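Local coordinates for protein SeviL (Septifer virgatus, PDB 6LF2) that binds the glycans of GM1b and asialo-GM1 as an R-type lectin of trefoil fold, at the interface of chains A and B. Coordinates in Å, arbitrary orientation; residue numbers count along the deposited sequence, not the author numbering. Chains: chain A/B, SeviL.

The interface of chains A and B. Residues chain A 15, 94-95, 127, 129; chain B 13, 39, 129-131.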
# COMPACT_ATOMS: atom_id res chain seq x y z
N GLN A 15 6.32 -2.64 1.98
CA GLN A 15 6.54 -1.30 1.45
C GLN A 15 7.19 -0.41 2.49
O GLN A 15 6.82 -0.44 3.67
CB GLN A 15 5.21 -0.70 0.99
CG GLN A 15 5.36 0.65 0.34
CD GLN A 15 4.17 0.97 -0.53
OE1 GLN A 15 3.90 0.27 -1.50
NE2 GLN A 15 3.43 2.02 -0.18
N GLY A 94 0.87 1.39 12.38
CA GLY A 94 0.77 0.61 11.16
C GLY A 94 2.09 0.15 10.58
O GLY A 94 2.08 -0.64 9.63
N PHE A 95 3.21 0.62 11.11
CA PHE A 95 4.52 0.28 10.57
C PHE A 95 5.30 -0.59 11.55
O PHE A 95 5.13 -0.48 12.77
CB PHE A 95 5.32 1.54 10.23
CG PHE A 95 4.74 2.30 9.09
CD1 PHE A 95 3.75 3.24 9.30
CD2 PHE A 95 5.17 2.06 7.80
CE1 PHE A 95 3.20 3.93 8.22
CE2 PHE A 95 4.63 2.74 6.73
CZ PHE A 95 3.65 3.67 6.94
N ILE A 127 5.49 -1.28 6.00
CA ILE A 127 4.09 -1.67 6.14
C ILE A 127 3.86 -2.89 5.27
O ILE A 127 4.24 -2.91 4.09
CB ILE A 127 3.14 -0.50 5.81
CG1 ILE A 127 1.68 -0.92 6.00
CG2 ILE A 127 3.42 0.10 4.43
CD1 ILE A 127 0.76 0.27 6.17
N PHE A 129 1.10 -5.10 3.73
CA PHE A 129 -0.34 -5.05 3.49
C PHE A 129 -0.81 -6.16 2.56
O PHE A 129 -0.08 -6.62 1.67
CB PHE A 129 -0.79 -3.66 2.99
CG PHE A 129 -0.15 -3.20 1.69
CD1 PHE A 129 -0.78 -3.41 0.47
CD2 PHE A 129 1.03 -2.45 1.70
CE1 PHE A 129 -0.23 -2.94 -0.72
CE2 PHE A 129 1.59 -1.99 0.51
CZ PHE A 129 0.95 -2.22 -0.70
N TYR B 13 -4.87 3.45 2.95
CA TYR B 13 -4.18 4.11 1.87
C TYR B 13 -4.83 3.69 0.56
O TYR B 13 -5.40 2.60 0.45
CB TYR B 13 -2.69 3.74 1.83
CG TYR B 13 -1.90 4.19 3.04
CD1 TYR B 13 -1.28 5.43 3.07
CD2 TYR B 13 -1.75 3.35 4.16
CE1 TYR B 13 -0.54 5.85 4.17
CE2 TYR B 13 -1.02 3.76 5.27
CZ TYR B 13 -0.42 5.00 5.27
OH TYR B 13 0.31 5.44 6.35
N MET B 39 5.66 7.96 2.51
CA MET B 39 4.32 7.80 3.06
C MET B 39 4.09 8.82 4.16
O MET B 39 4.87 8.91 5.12
CB MET B 39 4.14 6.36 3.57
CG MET B 39 4.40 5.32 2.47
SD MET B 39 4.04 3.61 2.92
CE MET B 39 2.27 3.67 3.16
N PHE B 129 -5.54 -0.34 0.99
CA PHE B 129 -5.05 -1.23 2.04
C PHE B 129 -5.10 -0.57 3.41
O PHE B 129 -4.96 0.65 3.54
CB PHE B 129 -3.63 -1.75 1.73
CG PHE B 129 -2.56 -0.68 1.59
CD1 PHE B 129 -1.80 -0.30 2.69
CD2 PHE B 129 -2.25 -0.15 0.34
CE1 PHE B 129 -0.79 0.63 2.57
CE2 PHE B 129 -1.24 0.79 0.21
CZ PHE B 129 -0.50 1.18 1.33
N LYS B 130 -5.31 -1.41 4.42
CA LYS B 130 -5.47 -0.96 5.80
C LYS B 130 -4.27 -0.13 6.25
O LYS B 130 -3.12 -0.56 6.09
CB LYS B 130 -5.62 -2.17 6.72
CG LYS B 130 -6.83 -3.02 6.43
CD LYS B 130 -6.85 -4.27 7.29
CE LYS B 130 -8.02 -5.16 6.90
NZ LYS B 130 -8.07 -5.41 5.43
N ALA B 131 -4.53 1.05 6.82
CA ALA B 131 -3.45 1.90 7.30
C ALA B 131 -2.90 1.45 8.65
O ALA B 131 -1.71 1.66 8.94
CB ALA B 131 -3.90 3.35 7.40
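A:Phe129 and B:Phe129 share one rotamer, CG lying between the backbone N and the carbonyl carbon (chi1 near 60°), and this turns each ring face-on to its twin across the two-fold axis of the A–B pair of this R-type lectin, which may be the biological dimer and in which both subunits are β-trefoils. The rings are stacked, with centroids 3.6 Å apart and planes inclined by only 11°. They lie almost squarely face to face, with little slip; A:Phe129 CD1 is 3.4 Å from B:Phe129 CG. The other face of B:Phe129 is backed by B:Tyr13 CB of its own chain, which leaves the ring sandwiched, while A:Ile127 CD1 meets its edge in plane, 3.9 Å from B:Phe129 CE1. The two branches of A:Ile127 serve different partners: CD1 also reaches B:Tyr13, whereas CG2 packs on the thioether of B:Met39, 3.9 Å from SD. B:Met39 is bent at its last torsion, which lays CE over the centre of the B:Tyr13 ring, 3.6 Å above its plane. SD meets the edge of A:Phe95 in plane, and the tip of that ring also touches B:Tyr13 OH, 3.8 Å from A:Phe95 CZ. A weak hydrogen bond adds to this: NE2 of the A:Gln15 amide donates to B:Met39 SD at 3.5 Å, nearly straight at 168°.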